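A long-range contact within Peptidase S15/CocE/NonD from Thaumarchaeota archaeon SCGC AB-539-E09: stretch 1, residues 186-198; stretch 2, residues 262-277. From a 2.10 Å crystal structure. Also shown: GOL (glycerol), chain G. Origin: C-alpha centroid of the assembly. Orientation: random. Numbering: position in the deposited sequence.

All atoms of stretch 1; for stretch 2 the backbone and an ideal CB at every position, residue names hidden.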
# COMPACT_ATOMS: atom_id res chain seq x y z
N SER A 186 14.39 -2.29 30.00
CA SER A 186 14.30 -3.35 31.00
C SER A 186 13.01 -3.34 31.82
O SER A 186 12.43 -2.28 32.07
CB SER A 186 15.49 -3.29 31.95
OG SER A 186 16.71 -3.47 31.25
N MET A 187 12.60 -4.54 32.28
CA MET A 187 11.49 -4.72 33.20
C MET A 187 12.04 -4.40 34.59
O MET A 187 12.94 -5.10 35.06
CB MET A 187 10.95 -6.17 33.13
CG MET A 187 10.35 -6.54 31.78
SD MET A 187 9.85 -8.28 31.65
CE MET A 187 8.49 -8.31 32.76
N VAL A 188 11.60 -3.28 35.19
CA VAL A 188 12.15 -2.83 36.48
C VAL A 188 11.08 -2.88 37.57
O VAL A 188 11.31 -3.49 38.61
CB VAL A 188 12.79 -1.42 36.33
CG1 VAL A 188 13.10 -0.79 37.69
CG2 VAL A 188 14.04 -1.48 35.47
N ASP A 189 9.92 -2.25 37.34
CA ASP A 189 8.84 -2.28 38.30
C ASP A 189 7.52 -2.52 37.56
O ASP A 189 6.95 -1.58 36.99
CB ASP A 189 8.79 -1.01 39.16
CG ASP A 189 8.07 -1.19 40.49
OD1 ASP A 189 7.02 -1.87 40.51
OD2 ASP A 189 8.52 -0.59 41.49
N GLY A 190 7.07 -3.77 37.60
CA GLY A 190 5.85 -4.22 36.94
C GLY A 190 4.57 -3.64 37.49
O GLY A 190 3.52 -3.74 36.85
N TRP A 191 4.63 -3.03 38.69
CA TRP A 191 3.46 -2.43 39.34
C TRP A 191 3.47 -0.91 39.20
O TRP A 191 2.44 -0.32 38.88
CB TRP A 191 3.41 -2.83 40.82
CG TRP A 191 2.09 -2.58 41.49
CD1 TRP A 191 1.12 -3.50 41.75
CD2 TRP A 191 1.62 -1.33 42.01
NE1 TRP A 191 0.07 -2.90 42.40
CE2 TRP A 191 0.34 -1.57 42.58
CE3 TRP A 191 2.14 -0.02 42.06
CZ2 TRP A 191 -0.40 -0.56 43.19
CZ3 TRP A 191 1.39 0.98 42.65
CH2 TRP A 191 0.13 0.71 43.21
N MET A 192 4.63 -0.27 39.48
CA MET A 192 4.74 1.19 39.43
C MET A 192 4.47 1.77 38.04
O MET A 192 3.70 2.72 37.94
CB MET A 192 6.11 1.68 39.95
CG MET A 192 6.18 1.81 41.47
SD MET A 192 4.91 2.88 42.23
CE MET A 192 5.33 4.46 41.49
N GLY A 193 5.05 1.19 37.00
CA GLY A 193 4.81 1.71 35.66
C GLY A 193 5.38 0.96 34.48
O GLY A 193 5.57 1.55 33.41
N ASP A 194 5.64 -0.35 34.62
CA ASP A 194 6.16 -1.09 33.48
C ASP A 194 5.06 -1.96 32.80
O ASP A 194 4.15 -1.39 32.21
CB ASP A 194 7.43 -1.88 33.82
CG ASP A 194 8.69 -1.00 33.91
OD1 ASP A 194 8.75 0.03 33.20
OD2 ASP A 194 9.61 -1.36 34.67
N ASP A 195 5.16 -3.29 32.85
CA ASP A 195 4.27 -4.18 32.08
C ASP A 195 2.90 -4.52 32.67
O ASP A 195 1.93 -4.57 31.91
CB ASP A 195 4.98 -5.50 31.76
CG ASP A 195 6.14 -5.34 30.81
OD1 ASP A 195 5.89 -5.07 29.62
OD2 ASP A 195 7.29 -5.47 31.26
N TRP A 196 2.83 -4.87 33.97
CA TRP A 196 1.59 -5.40 34.56
C TRP A 196 0.63 -4.31 35.06
O TRP A 196 -0.58 -4.43 34.84
CB TRP A 196 1.90 -6.41 35.68
CG TRP A 196 3.13 -7.24 35.43
CD1 TRP A 196 4.24 -7.32 36.22
CD2 TRP A 196 3.41 -8.05 34.27
NE1 TRP A 196 5.19 -8.12 35.63
CE2 TRP A 196 4.71 -8.58 34.43
CE3 TRP A 196 2.69 -8.36 33.11
CZ2 TRP A 196 5.28 -9.46 33.50
CZ3 TRP A 196 3.27 -9.19 32.16
CH2 TRP A 196 4.55 -9.73 32.36
N PHE A 197 1.14 -3.27 35.73
CA PHE A 197 0.34 -2.15 36.23
C PHE A 197 1.05 -0.81 36.01
O PHE A 197 2.28 -0.77 35.98
CB PHE A 197 0.04 -2.29 37.75
CG PHE A 197 -0.60 -3.55 38.27
CD1 PHE A 197 0.16 -4.70 38.49
CD2 PHE A 197 -1.92 -3.55 38.70
CE1 PHE A 197 -0.42 -5.85 39.02
CE2 PHE A 197 -2.50 -4.71 39.24
CZ PHE A 197 -1.75 -5.85 39.40
N HIS A 198 0.27 0.28 35.93
CA HIS A 198 0.77 1.66 35.91
C HIS A 198 0.12 2.39 37.07
O HIS A 198 -1.08 2.68 37.01
CB HIS A 198 0.50 2.36 34.57
CG HIS A 198 1.48 2.02 33.49
ND1 HIS A 198 1.85 2.95 32.54
CD2 HIS A 198 2.11 0.85 33.23
CE1 HIS A 198 2.68 2.32 31.73
NE2 HIS A 198 2.87 1.06 32.10
N UNK A 262 -1.98 -10.13 44.68
CA UNK A 262 -1.27 -8.88 44.99
C UNK A 262 -1.71 -7.71 44.07
O UNK A 262 -0.89 -7.22 43.28
CB UNK A 262 0.24 -9.10 44.86
N UNK A 263 -2.96 -7.19 44.20
CA UNK A 263 -3.36 -6.04 43.35
C UNK A 263 -2.68 -4.72 43.78
O UNK A 263 -2.45 -3.86 42.93
CB UNK A 263 -4.88 -5.87 43.40
N UNK A 264 -2.35 -4.59 45.08
CA UNK A 264 -1.70 -3.39 45.63
C UNK A 264 -0.17 -3.56 45.67
O UNK A 264 0.34 -4.68 45.61
CB UNK A 264 -2.23 -3.10 47.03
N UNK A 265 0.56 -2.43 45.80
CA UNK A 265 2.03 -2.39 45.85
C UNK A 265 2.52 -2.86 47.23
O UNK A 265 3.12 -2.09 47.98
CB UNK A 265 2.54 -0.98 45.55
N UNK A 266 2.25 -4.15 47.56
CA UNK A 266 2.62 -4.74 48.85
C UNK A 266 4.07 -5.24 48.83
O UNK A 266 4.82 -4.92 47.90
CB UNK A 266 1.67 -5.89 49.20
N UNK A 267 4.47 -6.04 49.85
CA UNK A 267 5.82 -6.60 50.00
C UNK A 267 6.28 -7.37 48.76
O UNK A 267 7.46 -7.32 48.43
CB UNK A 267 5.87 -7.52 51.22
N UNK A 268 5.34 -8.07 48.07
CA UNK A 268 5.64 -8.87 46.87
C UNK A 268 6.23 -8.00 45.74
O UNK A 268 7.18 -8.44 45.08
CB UNK A 268 4.37 -9.57 46.38
N UNK A 269 5.66 -6.81 45.51
CA UNK A 269 6.11 -5.91 44.45
C UNK A 269 7.26 -5.01 44.91
O UNK A 269 8.16 -4.72 44.11
CB UNK A 269 4.94 -5.05 43.96
N UNK A 270 7.23 -4.55 46.18
CA UNK A 270 8.26 -3.68 46.74
C UNK A 270 9.64 -4.38 46.75
O UNK A 270 10.65 -3.75 46.41
CB UNK A 270 7.87 -3.26 48.16
N UNK A 271 9.68 -5.69 47.10
CA UNK A 271 10.91 -6.49 47.15
C UNK A 271 11.47 -6.84 45.76
O UNK A 271 12.64 -7.20 45.65
CB UNK A 271 10.65 -7.78 47.93
N UNK A 272 10.63 -6.76 44.71
CA UNK A 272 11.03 -7.11 43.34
C UNK A 272 11.45 -5.91 42.48
O UNK A 272 11.98 -6.12 41.38
CB UNK A 272 9.87 -7.84 42.65
N UNK A 273 11.21 -4.66 42.96
CA UNK A 273 11.58 -3.45 42.22
C UNK A 273 13.09 -3.42 41.98
O UNK A 273 13.88 -3.38 42.93
CB UNK A 273 11.14 -2.20 42.98
N UNK A 274 13.49 -3.53 40.70
CA UNK A 274 14.89 -3.63 40.27
C UNK A 274 15.72 -2.39 40.62
O UNK A 274 16.90 -2.53 40.91
CB UNK A 274 14.95 -3.87 38.76
N UNK A 275 15.10 -1.19 40.59
CA UNK A 275 15.78 0.05 40.96
C UNK A 275 16.12 0.06 42.45
O UNK A 275 17.23 0.42 42.83
CB UNK A 275 14.91 1.26 40.61
N UNK A 276 15.18 -0.40 43.30
CA UNK A 276 15.35 -0.46 44.75
C UNK A 276 16.33 -1.58 45.13
O UNK A 276 17.18 -1.37 46.00
CB UNK A 276 14.00 -0.68 45.44
N UNK A 277 16.26 -2.73 44.42
CA UNK A 277 17.14 -3.89 44.64
C UNK A 277 18.61 -3.55 44.26
O UNK A 277 19.50 -3.74 45.09
CB UNK A 277 16.64 -5.09 43.82
C1 GOL G . 9.07 -6.88 39.04
O1 GOL G . 8.18 -5.77 39.03
C2 GOL G . 10.18 -6.69 38.03
O2 GOL G . 11.27 -7.54 38.37
C3 GOL G . 9.72 -7.00 36.62
O3 GOL G . 8.60 -6.20 36.26

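Position 262 has its CA-to-CB bond sideways and no atom of stretch 1 near its CB, so many side chains would fit. It is H262, whose ND1 donates to OD2 of residue 266, 2.7 Å away.

At 263 the CB points away, but the carbonyl O lies 2.7 Å from W191 NE1, close to the plane of the indole, and accepts its hydrogen bond. That bond needs only the backbone, and phi of -73° admits proline, here P263, among many others. Position 264 also points away, so stretch 1 leaves the choice wide; it is S264, its hydroxyl bonded elsewhere in the structure.

The ideal CB of position 265 sits 3.6 Å from W191 CE3, over the indole, and beyond lie M192 and the carboxylate of D189. A long side chain with an apolar body and a donor at its tip would suit, tyrosine especially, though lysine or glutamine might serve. Y265 rests its CB over the six-membered ring of W191, 3.4 Å from the centroid, takes M192 SD over its ring face at 4.4 Å from the ring centroid, and donates from OH to D189 OD2 at 2.7 Å.

Position 266 points away just before a helix, where Asp, Asn, Ser or Thr can cap. D266 does so weakly, OD1 accepting from the backbone N of 268 at 3.2 Å. Positions 267 and 268 are out of reach: S267 and F268.

Position 269 points toward stretch 1, its ideal CB 4.1 Å from W191 CB, with W196 and F197 beyond. A large apolar or aromatic residue is expected. W269 meets W191 CD1 with its CD1 at 3.5 Å and W196 CD1 with its CH2 at 3.6 Å, while F197 turns an edge toward its face, offset.

Positions 270 to 272 have no stretch 1 atom near their CBs, so polar side chains are acceptable: Q270, Q271 and Q272.

At 273 the ideal CB is already 3.4 Å from D189 OD2, favouring a small side chain; A273 fits.

Position 274 donates its backbone N to V188 O (3.0 Å), and its CB faces V188, so a flexible apolar chain suits. M274 places CB 3.8 Å from V188 CG1.

Position 275 has its ideal CB 4.0 Å from V188 CG1; apolar or polar groups could fit. D275 OD1 lies 4.4 Å from D189 OD2, and water 1 donates to both oxygens, so the two like charges are joined by a shared donor.

Position 276 is sideways, but a long basic chain could reach back toward D189. K276 brings NZ to 4.1 Å from D189 OD2, beyond a salt bridge. Position 277, out of reach, is M277.

Stretch 2 (262-277) HPSYDSFWQQQAMDKM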
# COMPACT_ATOMS: atom_id res chain seq x y z
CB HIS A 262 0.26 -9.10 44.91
CG HIS A 262 0.77 -10.22 45.76
ND1 HIS A 262 0.78 -10.12 47.14
CD2 HIS A 262 1.26 -11.42 45.41
CE1 HIS A 262 1.28 -11.26 47.58
NE2 HIS A 262 1.58 -12.08 46.57
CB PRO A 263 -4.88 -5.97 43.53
CG PRO A 263 -5.13 -6.57 44.87
CD PRO A 263 -4.07 -7.61 45.09
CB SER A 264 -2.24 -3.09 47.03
OG SER A 264 -1.74 -4.00 47.99
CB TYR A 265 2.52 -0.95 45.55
CG TYR A 265 3.99 -0.83 45.20
CD1 TYR A 265 4.52 -1.48 44.09
CD2 TYR A 265 4.82 0.02 45.92
CE1 TYR A 265 5.86 -1.34 43.73
CE2 TYR A 265 6.17 0.17 45.57
CZ TYR A 265 6.68 -0.51 44.48
OH TYR A 265 8.00 -0.37 44.14
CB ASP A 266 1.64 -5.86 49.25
CG ASP A 266 1.42 -6.97 48.22
OD1 ASP A 266 2.31 -7.16 47.36
OD2 ASP A 266 0.40 -7.67 48.31
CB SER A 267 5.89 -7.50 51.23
OG SER A 267 5.05 -8.64 51.09
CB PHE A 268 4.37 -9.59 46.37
CG PHE A 268 4.52 -10.33 45.06
CD1 PHE A 268 5.11 -11.59 45.01
CD2 PHE A 268 4.06 -9.77 43.87
CE1 PHE A 268 5.25 -12.27 43.80
CE2 PHE A 268 4.21 -10.45 42.65
CZ PHE A 268 4.79 -11.70 42.63
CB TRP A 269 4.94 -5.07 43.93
CG TRP A 269 3.87 -5.86 43.24
CD1 TRP A 269 2.58 -6.04 43.66
CD2 TRP A 269 3.99 -6.57 42.00
NE1 TRP A 269 1.89 -6.82 42.76
CE2 TRP A 269 2.73 -7.15 41.72
CE3 TRP A 269 5.04 -6.76 41.08
CZ2 TRP A 269 2.49 -7.92 40.58
CZ3 TRP A 269 4.80 -7.52 39.94
CH2 TRP A 269 3.55 -8.10 39.70
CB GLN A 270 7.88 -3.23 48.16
CG GLN A 270 6.72 -2.24 48.19
CD GLN A 270 6.45 -1.71 49.57
OE1 GLN A 270 7.21 -0.91 50.11
NE2 GLN A 270 5.33 -2.13 50.16
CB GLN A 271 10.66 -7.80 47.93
CG GLN A 271 10.64 -7.63 49.44
CD GLN A 271 10.30 -8.93 50.13
OE1 GLN A 271 10.97 -9.96 49.96
NE2 GLN A 271 9.26 -8.91 50.95
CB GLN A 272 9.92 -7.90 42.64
CG GLN A 272 9.86 -9.36 43.06
CD GLN A 272 8.76 -10.08 42.34
OE1 GLN A 272 8.99 -10.75 41.33
NE2 GLN A 272 7.55 -9.95 42.83
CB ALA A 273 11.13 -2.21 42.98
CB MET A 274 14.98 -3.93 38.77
CG MET A 274 14.44 -5.30 38.41
SD MET A 274 15.29 -6.62 39.31
CE MET A 274 16.70 -6.87 38.22
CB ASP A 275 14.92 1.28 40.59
CG ASP A 275 13.57 1.35 41.29
OD1 ASP A 275 12.78 0.38 41.15
OD2 ASP A 275 13.32 2.35 41.98
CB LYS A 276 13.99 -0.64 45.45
CG LYS A 276 13.09 0.59 45.33
CD LYS A 276 11.66 0.31 45.76
CE LYS A 276 10.76 1.52 45.64
NZ LYS A 276 10.43 1.84 44.23
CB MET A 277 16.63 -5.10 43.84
CG MET A 277 17.31 -6.42 44.20
SD MET A 277 18.84 -6.71 43.26
CE MET A 277 18.17 -7.33 41.73
O HOH W 1 10.29 1.39 41.45
O HOH W 2 7.82 -4.36 41.39
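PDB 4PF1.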